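Pseudoperoxidase (Leishmania major, PDB 5VIA) binds heme b within a helical fold of the peroxidase family, although as a pseudoperoxidase it may lack the catalytic activity usually assigned to that family. Local coordinates at residues Q26-P31 / I97-G102; F42-R47 / S84-A89; G71-L76 / S90-A95; H142-L147 / V153-C158. One frame throughout, in Å; residues are numbered along the deposited sequence.

Interaction 1 (Q26-P31 / I97-G102); sequences QFEFRP and IKYLNG
The closest group over the flat face of Y99 is a methylene, CB of F27, which sits 3.9 Å from the centroid of the phenol and only 15° off the ring normal. This is a CH-pi contact, and F27 CB also packs against Y99 CD1 at 3.8 Å. The phenyl ring of F27 leads away from this spot, yet still turns an edge toward the face of Y99 in an offset edge-to-face pair, with centroids 6.0 Å apart and planes at 60°. The tyrosine gets there because its CG lies anti to the backbone N (chi1 175°), which sends the ring straight across to the end of helix 16-29. At the far end of the phenol, CB of P31 comes to 3.1 Å from Y99 OH, a tight approach, and stands 4.0 Å from Y99 CZ. E28 adds a looser touch, its CG 4.3 Å from Y99 CE1.

Both helices end just here. Beyond Y99 the helix closes in a Schellman motif, with N101 at positive phi as the C-prime residue and G102 N bonded to I97 O at 2.8 Å. In the other segment, Q26 O accepts from both F29 N and R30 N, and the R30 guanidinium goes on to salt bridges with D32 and D68. A34 and S37 of helix 33-49 pack beside Y99 and F27 respectively. The contact thus joins two helix C-termini through one tyrosine, at a partly buried place in the helical peroxidase fold, with the F27 side chain about 10 Å from the heme.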
# COMPACT_ATOMS: atom_id res chain seq x y z
N GLN A 26 -5.41 13.19 12.94
CA GLN A 26 -4.19 13.67 12.29
C GLN A 26 -4.42 13.80 10.78
O GLN A 26 -4.03 14.80 10.17
CB GLN A 26 -3.02 12.72 12.58
CG GLN A 26 -2.50 12.80 14.02
CD GLN A 26 -2.08 14.21 14.42
OE1 GLN A 26 -1.48 14.94 13.62
NE2 GLN A 26 -2.40 14.61 15.64
N PHE A 27 -5.08 12.81 10.20
CA PHE A 27 -5.41 12.81 8.79
C PHE A 27 -6.35 13.95 8.43
O PHE A 27 -6.38 14.40 7.28
CB PHE A 27 -6.03 11.47 8.38
CG PHE A 27 -5.12 10.30 8.57
CD1 PHE A 27 -3.74 10.47 8.56
CD2 PHE A 27 -5.63 9.03 8.78
CE1 PHE A 27 -2.88 9.39 8.76
CE2 PHE A 27 -4.79 7.94 8.97
CZ PHE A 27 -3.41 8.12 8.95
N GLU A 28 -7.13 14.41 9.39
CA GLU A 28 -8.05 15.52 9.14
C GLU A 28 -7.31 16.82 8.81
O GLU A 28 -7.84 17.66 8.07
CB GLU A 28 -9.04 15.68 10.30
CG GLU A 28 -10.14 14.62 10.28
CD GLU A 28 -10.86 14.45 11.60
OE1 GLU A 28 -10.68 15.28 12.51
OE2 GLU A 28 -11.62 13.47 11.72
N PHE A 29 -6.10 16.99 9.33
CA PHE A 29 -5.29 18.17 9.03
C PHE A 29 -4.26 17.89 7.93
O PHE A 29 -3.87 18.81 7.20
CB PHE A 29 -4.58 18.69 10.28
CG PHE A 29 -5.42 19.62 11.10
CD1 PHE A 29 -5.77 20.87 10.60
CD2 PHE A 29 -5.86 19.26 12.37
CE1 PHE A 29 -6.55 21.75 11.34
CE2 PHE A 29 -6.64 20.13 13.12
CZ PHE A 29 -6.98 21.38 12.61
N ARG A 30 -3.83 16.64 7.83
CA ARG A 30 -2.91 16.21 6.78
C ARG A 30 -3.56 15.06 5.99
O ARG A 30 -3.17 13.90 6.16
CB ARG A 30 -1.58 15.73 7.38
CG ARG A 30 -0.73 16.82 8.04
CD ARG A 30 -0.06 17.71 6.99
NE ARG A 30 0.63 16.91 5.98
CZ ARG A 30 1.95 16.78 5.88
NH1 ARG A 30 2.76 17.40 6.73
NH2 ARG A 30 2.47 16.02 4.92
N PRO A 31 -4.55 15.38 5.13
CA PRO A 31 -5.32 14.38 4.40
C PRO A 31 -4.46 13.52 3.49
O PRO A 31 -4.86 12.40 3.18
CB PRO A 31 -6.27 15.22 3.54
CG PRO A 31 -6.35 16.54 4.22
CD PRO A 31 -5.00 16.76 4.84
N ILE A 97 -7.34 3.68 5.66
CA ILE A 97 -8.43 3.11 4.87
C ILE A 97 -9.77 3.74 5.28
O ILE A 97 -10.57 4.15 4.42
CB ILE A 97 -8.52 1.58 5.05
CG1 ILE A 97 -7.23 0.91 4.57
CG2 ILE A 97 -9.70 1.01 4.28
CD1 ILE A 97 -7.12 -0.55 4.99
N LYS A 98 -10.02 3.79 6.58
CA LYS A 98 -11.22 4.42 7.12
C LYS A 98 -11.36 5.86 6.65
O LYS A 98 -12.44 6.29 6.22
CB LYS A 98 -11.18 4.40 8.66
CG LYS A 98 -12.41 4.97 9.35
CD LYS A 98 -12.25 4.89 10.87
CE LYS A 98 -13.56 5.19 11.61
NZ LYS A 98 -14.02 6.58 11.50
N TYR A 99 -10.26 6.60 6.75
CA TYR A 99 -10.30 8.02 6.39
C TYR A 99 -10.63 8.16 4.91
O TYR A 99 -11.35 9.07 4.51
CB TYR A 99 -8.97 8.72 6.73
CG TYR A 99 -8.94 10.17 6.26
CD1 TYR A 99 -9.55 11.18 6.99
CD2 TYR A 99 -8.31 10.51 5.06
CE1 TYR A 99 -9.53 12.49 6.56
CE2 TYR A 99 -8.28 11.82 4.62
CZ TYR A 99 -8.89 12.80 5.36
OH TYR A 99 -8.87 14.10 4.91
N LEU A 100 -10.13 7.23 4.10
CA LEU A 100 -10.35 7.30 2.66
C LEU A 100 -11.58 6.50 2.19
O LEU A 100 -11.64 6.07 1.03
CB LEU A 100 -9.09 6.85 1.92
CG LEU A 100 -7.88 7.74 2.19
CD1 LEU A 100 -6.63 7.15 1.56
CD2 LEU A 100 -8.12 9.17 1.67
N ASN A 101 -12.55 6.34 3.09
CA ASN A 101 -13.83 5.71 2.75
C ASN A 101 -13.67 4.29 2.21
O ASN A 101 -14.47 3.84 1.40
CB ASN A 101 -14.61 6.58 1.75
CG ASN A 101 -16.12 6.44 1.90
OD1 ASN A 101 -16.60 5.91 2.91
ND2 ASN A 101 -16.87 6.93 0.91
N GLY A 102 -12.63 3.60 2.66
CA GLY A 102 -12.36 2.25 2.19
C GLY A 102 -13.00 1.19 3.07
O GLY A 102 -13.57 1.49 4.12

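Interaction 2 (F42-R47 / S84-A89); sequences FVLAAR and STEDVA. With HEM (protoporphyrin IX containing Fe), chain B.
L44 reaches from helix 33-49 to the first two turns of helix 85-99, where E86 and A89 receive it; both helices belong to the heme peroxidase fold. Its CB points at the other helix, and CG stands anti to the carbonyl carbon (chi1 -70°). The chain then runs on extended to CD1, the branch that does the touching: it lies 4.0 Å from A89 CB and equally 4.0 Å from E86 OE1. E86 starts out past L44 rather than at it, but a bend at chi2 (-71°) swings its carboxylate back until one oxygen rests against the methyl. The meeting is van der Waals throughout, methyl against methyl and methyl against a carboxylate oxygen, with no hydrogen bond across it.

Two residues earlier, F42 faces the heme. Its CB is 3.7 Å from the vinyl carbon CBC of the heme, and its ring lies nearly parallel to the macrocycle, with the methyl carbon CMC over one ring face and CE2 3.5 Å from CHC. The start of helix 85-99 is fixed separately. D87 shares a salt bridge with R115, and S84 is the N-cap, its OG accepting from D87 N at 3.1 Å with an N-H...O angle of 162°.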
# COMPACT_ATOMS: atom_id res chain seq x y z
N PHE A 42 2.34 -1.71 3.48
CA PHE A 42 3.00 -2.50 2.45
C PHE A 42 4.52 -2.42 2.53
O PHE A 42 5.21 -3.44 2.43
CB PHE A 42 2.50 -2.13 1.04
CG PHE A 42 3.32 -2.75 -0.07
CD1 PHE A 42 3.48 -4.13 -0.16
CD2 PHE A 42 3.93 -1.95 -1.03
CE1 PHE A 42 4.24 -4.70 -1.18
CE2 PHE A 42 4.69 -2.50 -2.04
CZ PHE A 42 4.85 -3.88 -2.12
N VAL A 43 5.06 -1.21 2.69
CA VAL A 43 6.50 -1.04 2.86
C VAL A 43 7.01 -1.97 3.98
O VAL A 43 7.99 -2.71 3.79
CB VAL A 43 6.86 0.43 3.20
CG1 VAL A 43 8.34 0.58 3.39
CG2 VAL A 43 6.38 1.37 2.10
N LEU A 44 6.33 -1.96 5.12
CA LEU A 44 6.79 -2.74 6.27
C LEU A 44 6.72 -4.23 5.97
O LEU A 44 7.67 -4.96 6.23
CB LEU A 44 5.96 -2.40 7.51
CG LEU A 44 6.23 -0.97 8.05
CD1 LEU A 44 5.30 -0.65 9.20
CD2 LEU A 44 7.68 -0.83 8.47
N ALA A 45 5.60 -4.66 5.41
CA ALA A 45 5.40 -6.08 5.10
C ALA A 45 6.37 -6.56 4.04
O ALA A 45 6.90 -7.67 4.14
CB ALA A 45 3.97 -6.32 4.66
N ALA A 46 6.61 -5.73 3.02
CA ALA A 46 7.57 -6.10 1.98
C ALA A 46 8.96 -6.23 2.58
O ALA A 46 9.73 -7.14 2.21
CB ALA A 46 7.57 -5.08 0.83
N ARG A 47 9.29 -5.34 3.51
CA ARG A 47 10.60 -5.42 4.16
C ARG A 47 10.74 -6.69 5.02
O ARG A 47 11.78 -7.35 4.98
CB ARG A 47 10.89 -4.16 4.97
CG ARG A 47 11.17 -2.94 4.10
CD ARG A 47 11.17 -1.64 4.91
NE ARG A 47 12.21 -1.64 5.93
CZ ARG A 47 13.48 -1.30 5.69
NH1 ARG A 47 13.86 -0.93 4.47
NH2 ARG A 47 14.37 -1.33 6.68
N SER A 84 3.27 -1.68 21.18
CA SER A 84 4.40 -1.81 20.28
C SER A 84 4.19 -0.86 19.11
O SER A 84 3.05 -0.56 18.73
CB SER A 84 4.56 -3.24 19.79
OG SER A 84 3.64 -3.54 18.75
N THR A 85 5.29 -0.37 18.55
CA THR A 85 5.25 0.55 17.41
C THR A 85 4.69 -0.14 16.17
O THR A 85 4.02 0.48 15.35
CB THR A 85 6.65 1.15 17.15
OG1 THR A 85 6.94 2.09 18.19
CG2 THR A 85 6.69 1.88 15.84
N GLU A 86 4.95 -1.44 16.03
CA GLU A 86 4.39 -2.21 14.92
C GLU A 86 2.87 -2.29 14.99
O GLU A 86 2.19 -2.13 13.97
CB GLU A 86 5.02 -3.61 14.87
CG GLU A 86 6.51 -3.65 14.54
CD GLU A 86 6.84 -3.28 13.10
OE1 GLU A 86 5.93 -3.13 12.25
OE2 GLU A 86 8.04 -3.12 12.80
N ASP A 87 2.32 -2.55 16.18
CA ASP A 87 0.87 -2.57 16.36
C ASP A 87 0.27 -1.21 15.99
O ASP A 87 -0.72 -1.12 15.25
CB ASP A 87 0.50 -2.93 17.80
CG ASP A 87 0.47 -4.43 18.03
OD1 ASP A 87 0.57 -5.19 17.05
OD2 ASP A 87 0.33 -4.86 19.20
N VAL A 88 0.87 -0.15 16.51
CA VAL A 88 0.42 1.21 16.22
C VAL A 88 0.45 1.48 14.71
O VAL A 88 -0.48 2.06 14.16
CB VAL A 88 1.29 2.26 16.93
CG1 VAL A 88 1.01 3.64 16.37
CG2 VAL A 88 1.03 2.24 18.44
N ALA A 89 1.52 1.05 14.05
CA ALA A 89 1.66 1.30 12.62
C ALA A 89 0.55 0.61 11.81
O ALA A 89 0.01 1.20 10.87
CB ALA A 89 3.05 0.87 12.13
CHA HEM B . 1.92 4.53 -4.41
CHB HEM B . 3.77 1.24 -7.50
CHC HEM B . 2.19 -2.22 -4.49
CHD HEM B . -0.28 1.04 -1.83
C1A HEM B . 2.61 3.93 -5.44
C2A HEM B . 3.43 4.64 -6.40
C3A HEM B . 3.94 3.76 -7.24
C4A HEM B . 3.46 2.43 -6.86
CMA HEM B . 4.87 4.06 -8.43
CAA HEM B . 3.69 6.17 -6.39
CBA HEM B . 4.70 6.36 -5.25
CGA HEM B . 5.11 7.80 -5.05
O1A HEM B . 5.68 8.40 -5.99
O2A HEM B . 4.88 8.35 -3.93
C1B HEM B . 3.53 -0.00 -6.96
C2B HEM B . 3.91 -1.28 -7.51
C3B HEM B . 3.50 -2.25 -6.69
C4B HEM B . 2.80 -1.62 -5.58
CMB HEM B . 4.69 -1.47 -8.82
CAB HEM B . 3.74 -3.76 -6.95
CBB HEM B . 3.83 -4.66 -5.96
C1C HEM B . 1.38 -1.66 -3.52
C2C HEM B . 0.66 -2.38 -2.46
C3C HEM B . -0.02 -1.46 -1.72
C4C HEM B . 0.25 -0.15 -2.30
CMC HEM B . 0.72 -3.92 -2.26
CAC HEM B . -0.93 -1.57 -0.48
CBC HEM B . -1.09 -2.71 0.21
C1D HEM B . 0.07 2.29 -2.28
C2D HEM B . -0.47 3.54 -1.78
C3D HEM B . 0.21 4.63 -2.59
C4D HEM B . 1.09 3.93 -3.50
CMD HEM B . -1.52 3.72 -0.66
CAD HEM B . 0.01 6.16 -2.43
CBD HEM B . 1.03 6.58 -1.36
CGD HEM B . 0.99 8.07 -1.11
O1D HEM B . 1.91 8.59 -0.41
O2D HEM B . 0.06 8.73 -1.63
NA HEM B . 2.64 2.58 -5.75
NB HEM B . 2.85 -0.24 -5.79
NC HEM B . 1.10 -0.30 -3.39
ND HEM B . 0.97 2.56 -3.30
FE HEM B . 1.96 1.16 -4.55

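Interaction 3 (G71-L76 / S90-A95); sequences GIMNYL and SLAAIA
A single methyl group, CB of A92, takes the ends of two side chains from the neighbouring helix: L76 CD1 at 3.9 Å and M73 SD at 4.0 Å. The setting is helix-on-helix packing, 67-79 against 85-99, inside the helical peroxidase fold, and all three residues are buried. M73 sets off obliquely to its target, but its chain bends at chi2 (-68°) and then runs extended through the thioether, so that the sulfur and CE both come up to the alanine, CE at 4.1 Å. L76 aims at the partner helix directly, and CD1 alone of its two methyls makes the contact. The short side chain of A92 lets both longer ones approach its helix closely.

One turn earlier on helix 85-99 the same two residues find further support: A89 packs against M73 and V88 against L76. A second layer comes from other helices, T40 of helix 33-49 packing on M73 and S22 of helix 16-29 on L76. Farther out, S77 OG bonds M73 O, while S90, whose CB points away from helix 67-79, places its OG in hydrogen bonds with both D87 O and W111 NE1.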
# COMPACT_ATOMS: atom_id res chain seq x y z
N GLY A 71 6.28 10.95 11.49
CA GLY A 71 5.80 11.99 12.39
C GLY A 71 4.52 11.57 13.11
O GLY A 71 4.44 11.67 14.34
N ILE A 72 3.53 11.10 12.36
CA ILE A 72 2.27 10.64 12.97
C ILE A 72 2.47 9.40 13.86
O ILE A 72 1.90 9.30 14.95
CB ILE A 72 1.19 10.38 11.88
CG1 ILE A 72 0.81 11.70 11.19
CG2 ILE A 72 -0.05 9.71 12.48
CD1 ILE A 72 -0.41 11.59 10.27
N MET A 73 3.29 8.46 13.39
CA MET A 73 3.59 7.26 14.15
C MET A 73 4.22 7.59 15.50
O MET A 73 3.90 6.95 16.50
CB MET A 73 4.56 6.36 13.37
CG MET A 73 4.07 5.95 12.00
SD MET A 73 2.66 4.84 12.09
CE MET A 73 2.65 4.19 10.41
N ASN A 74 5.11 8.58 15.51
CA ASN A 74 5.72 9.04 16.74
C ASN A 74 4.69 9.67 17.67
O ASN A 74 4.76 9.51 18.89
CB ASN A 74 6.86 10.04 16.46
CG ASN A 74 8.04 9.41 15.73
OD1 ASN A 74 8.25 8.19 15.79
ND2 ASN A 74 8.82 10.24 15.03
N TYR A 75 3.72 10.39 17.09
CA TYR A 75 2.65 10.97 17.89
C TYR A 75 1.79 9.88 18.52
O TYR A 75 1.50 9.93 19.71
CB TYR A 75 1.76 11.90 17.07
CG TYR A 75 0.59 12.43 17.87
CD1 TYR A 75 0.74 13.50 18.73
CD2 TYR A 75 -0.67 11.84 17.77
CE1 TYR A 75 -0.32 13.98 19.47
CE2 TYR A 75 -1.74 12.31 18.51
CZ TYR A 75 -1.55 13.38 19.36
OH TYR A 75 -2.60 13.86 20.10
N LEU A 76 1.39 8.91 17.70
CA LEU A 76 0.57 7.81 18.19
C LEU A 76 1.28 7.00 19.28
O LEU A 76 0.67 6.68 20.31
CB LEU A 76 0.13 6.91 17.04
CG LEU A 76 -0.90 7.49 16.06
CD1 LEU A 76 -1.17 6.53 14.92
CD2 LEU A 76 -2.19 7.84 16.77
N SER A 90 0.20 -0.62 12.18
CA SER A 90 -0.86 -1.33 11.49
C SER A 90 -2.23 -0.66 11.69
O SER A 90 -3.06 -0.64 10.78
CB SER A 90 -0.90 -2.81 11.91
OG SER A 90 -1.27 -2.92 13.27
N LEU A 91 -2.45 -0.09 12.88
CA LEU A 91 -3.71 0.60 13.18
C LEU A 91 -3.82 1.94 12.44
O LEU A 91 -4.93 2.39 12.09
CB LEU A 91 -3.87 0.81 14.69
CG LEU A 91 -4.18 -0.45 15.49
CD1 LEU A 91 -4.16 -0.17 16.97
CD2 LEU A 91 -5.52 -1.02 15.10
N ALA A 92 -2.68 2.59 12.24
CA ALA A 92 -2.62 3.82 11.46
C ALA A 92 -2.94 3.56 9.99
O ALA A 92 -3.58 4.38 9.34
CB ALA A 92 -1.26 4.50 11.60
N ALA A 93 -2.47 2.43 9.45
CA ALA A 93 -2.80 2.07 8.08
C ALA A 93 -4.29 1.81 7.97
O ALA A 93 -4.95 2.28 7.03
CB ALA A 93 -2.01 0.82 7.65
N ILE A 94 -4.83 1.07 8.94
CA ILE A 94 -6.26 0.79 8.99
C ILE A 94 -7.05 2.09 9.10
O ILE A 94 -8.10 2.24 8.47
CB ILE A 94 -6.59 -0.18 10.17
CG1 ILE A 94 -6.04 -1.58 9.88
CG2 ILE A 94 -8.09 -0.28 10.42
CD1 ILE A 94 -6.09 -2.51 11.09
N ALA A 95 -6.54 3.04 9.87
CA ALA A 95 -7.17 4.35 9.97
C ALA A 95 -7.12 5.11 8.63
O ALA A 95 -8.03 5.88 8.32
CB ALA A 95 -6.54 5.17 11.08

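Interaction 4 (H142-L147 / V153-C158); sequences HALGGL and VALLAC. With HEM (protoporphyrin IX containing Fe), chain B.
With chi1 at -150°, short of a staggered anti position, and chi2 at 37°, L155 splits its isobutyl group between two neighbours. Its CD2 turns to the 142-147 loop and touches L147 CD1 at 3.7 Å, whereas CG and CD1 press on the heme, CG 3.6 Å and CD1 3.7 Å from the vinyl carbon CBC. The two leucines cross at about a right angle. L144 closes in more loosely from the same loop, CD1 to L155 CD2 at 4.3 Å, and its side chain also packs on F42 and A45 of helix 33-49.

The loop that presents these leucines is compact. L144 is the centre of an inverse gamma turn, and G145 and G146 follow with positive phi, which lets the chain fold back. H142 then closes it: ND1 donates to L147 O at 2.7 Å with an N-H...O angle of 162°. The acceptor lies in the imidazole plane, but the nitrogen sits above the carbonyl plane.

This is the wall of the heme pocket in the peroxidase fold, on the side of H159, an axial ligand of the iron that follows C158 directly in the chain. L155, L156 and C158 all belong to that pocket. In the 3-10 segment 157-158, C158 SG comes 3.5 Å from the heme atom CAC; L156 CD2 lies 3.9 Å from CHC. Behind them, W266 NE1 hydrogen-bonds A154 O and Y188 OH bonds V153 O.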
# COMPACT_ATOMS: atom_id res chain seq x y z
N HIS A 142 2.37 -12.39 -3.36
CA HIS A 142 2.04 -13.69 -2.79
C HIS A 142 2.80 -13.87 -1.48
O HIS A 142 2.31 -14.52 -0.54
CB HIS A 142 2.41 -14.82 -3.76
CG HIS A 142 1.41 -15.04 -4.86
ND1 HIS A 142 0.12 -15.47 -4.63
CD2 HIS A 142 1.54 -14.93 -6.21
CE1 HIS A 142 -0.51 -15.60 -5.78
NE2 HIS A 142 0.32 -15.28 -6.76
N ALA A 143 3.99 -13.28 -1.40
CA ALA A 143 4.86 -13.46 -0.25
C ALA A 143 4.46 -12.66 1.00
O ALA A 143 5.08 -12.80 2.05
CB ALA A 143 6.31 -13.16 -0.64
N LEU A 144 3.42 -11.83 0.88
CA LEU A 144 2.93 -11.02 1.99
C LEU A 144 1.93 -11.81 2.84
O LEU A 144 0.81 -11.34 3.06
CB LEU A 144 2.26 -9.75 1.46
CG LEU A 144 3.11 -8.88 0.50
CD1 LEU A 144 2.37 -7.63 0.08
CD2 LEU A 144 4.42 -8.49 1.16
N GLY A 145 2.32 -13.01 3.28
CA GLY A 145 1.47 -13.82 4.14
C GLY A 145 0.92 -15.07 3.46
O GLY A 145 0.12 -15.79 4.05
N GLY A 146 1.33 -15.33 2.23
CA GLY A 146 0.77 -16.42 1.45
C GLY A 146 -0.60 -16.05 0.92
O GLY A 146 -1.60 -16.69 1.27
N LEU A 147 -0.64 -15.01 0.08
CA LEU A 147 -1.88 -14.54 -0.51
C LEU A 147 -2.28 -15.40 -1.71
O LEU A 147 -1.41 -15.90 -2.44
CB LEU A 147 -1.72 -13.09 -1.00
CG LEU A 147 -1.24 -12.03 -0.02
CD1 LEU A 147 -1.44 -10.65 -0.64
CD2 LEU A 147 -2.02 -12.12 1.24
N VAL A 153 -4.54 -9.37 -6.21
CA VAL A 153 -5.19 -8.42 -7.11
C VAL A 153 -6.04 -7.43 -6.32
O VAL A 153 -6.08 -6.23 -6.63
CB VAL A 153 -6.03 -9.16 -8.15
CG1 VAL A 153 -6.89 -8.20 -8.97
CG2 VAL A 153 -5.13 -10.01 -9.05
N ALA A 154 -6.70 -7.93 -5.28
CA ALA A 154 -7.54 -7.09 -4.43
C ALA A 154 -6.74 -6.00 -3.74
O ALA A 154 -7.24 -4.89 -3.49
CB ALA A 154 -8.28 -7.96 -3.41
N LEU A 155 -5.49 -6.31 -3.41
CA LEU A 155 -4.67 -5.39 -2.64
C LEU A 155 -4.28 -4.18 -3.48
O LEU A 155 -4.05 -3.09 -2.94
CB LEU A 155 -3.41 -6.12 -2.17
CG LEU A 155 -2.70 -5.76 -0.87
CD1 LEU A 155 -3.65 -5.37 0.29
CD2 LEU A 155 -1.85 -6.98 -0.49
N LEU A 156 -4.22 -4.36 -4.79
CA LEU A 156 -3.76 -3.27 -5.66
C LEU A 156 -4.74 -2.11 -5.79
O LEU A 156 -4.38 -1.04 -6.29
CB LEU A 156 -3.29 -3.81 -7.02
CG LEU A 156 -1.93 -4.53 -6.96
CD1 LEU A 156 -1.60 -5.17 -8.27
CD2 LEU A 156 -0.81 -3.57 -6.58
N ALA A 157 -5.97 -2.29 -5.31
CA ALA A 157 -6.93 -1.17 -5.29
C ALA A 157 -6.51 -0.07 -4.34
O ALA A 157 -7.15 1.00 -4.32
CB ALA A 157 -8.31 -1.65 -4.95
N CYS A 158 -5.47 -0.29 -3.53
CA CYS A 158 -4.89 0.81 -2.77
C CYS A 158 -4.36 1.88 -3.71
O CYS A 158 -4.17 3.02 -3.31
CB CYS A 158 -3.77 0.35 -1.84
SG CYS A 158 -4.34 -0.65 -0.44
CHA HEM B . 1.92 4.53 -4.41
CHB HEM B . 3.77 1.24 -7.50
CHC HEM B . 2.19 -2.22 -4.49
CHD HEM B . -0.28 1.04 -1.83
C1A HEM B . 2.61 3.93 -5.44
C2A HEM B . 3.43 4.64 -6.40
C3A HEM B . 3.94 3.76 -7.24
C4A HEM B . 3.46 2.43 -6.86
CMA HEM B . 4.87 4.06 -8.43
CAA HEM B . 3.69 6.17 -6.39
CBA HEM B . 4.70 6.36 -5.25
CGA HEM B . 5.11 7.80 -5.05
O1A HEM B . 5.68 8.40 -5.99
O2A HEM B . 4.88 8.35 -3.93
C1B HEM B . 3.53 -0.00 -6.96
C2B HEM B . 3.91 -1.28 -7.51
C3B HEM B . 3.50 -2.25 -6.69
C4B HEM B . 2.80 -1.62 -5.58
CMB HEM B . 4.69 -1.47 -8.82
CAB HEM B . 3.74 -3.76 -6.95
CBB HEM B . 3.83 -4.66 -5.96
C1C HEM B . 1.38 -1.66 -3.52
C2C HEM B . 0.66 -2.38 -2.46
C3C HEM B . -0.02 -1.46 -1.72
C4C HEM B . 0.25 -0.15 -2.30
CMC HEM B . 0.72 -3.92 -2.26
CAC HEM B . -0.93 -1.57 -0.48
CBC HEM B . -1.09 -2.71 0.21
C1D HEM B . 0.07 2.29 -2.28
C2D HEM B . -0.47 3.54 -1.78
C3D HEM B . 0.21 4.63 -2.59
C4D HEM B . 1.09 3.93 -3.50
CMD HEM B . -1.52 3.72 -0.66
CAD HEM B . 0.01 6.16 -2.43
CBD HEM B . 1.03 6.58 -1.36
CGD HEM B . 0.99 8.07 -1.11
O1D HEM B . 1.91 8.59 -0.41
O2D HEM B . 0.06 8.73 -1.63
NA HEM B . 2.64 2.58 -5.75
NB HEM B . 2.85 -0.24 -5.79
NC HEM B . 1.10 -0.30 -3.39
ND HEM B . 0.97 2.56 -3.30
FE HEM B . 1.96 1.16 -4.55

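Interactions 1, 2 and 3 share helix 85-99, which meets a different helix in each: 16-29, 33-49 and 67-79. Interaction 3 is fully buried and purely apolar, while 1 and 2 lie partly buried and mix in polar atoms, a phenol in one and a carboxylate in the other. Interaction 3 touches both, through I72 against F27 and through the adjoining turn of helix 85-99. Interaction 4, buried again, stands apart in sequence and links a loop to the end of a helix near the heme. It meets interaction 2 beside the heme, and these two contacts bring side chains to opposite faces of the cofactor.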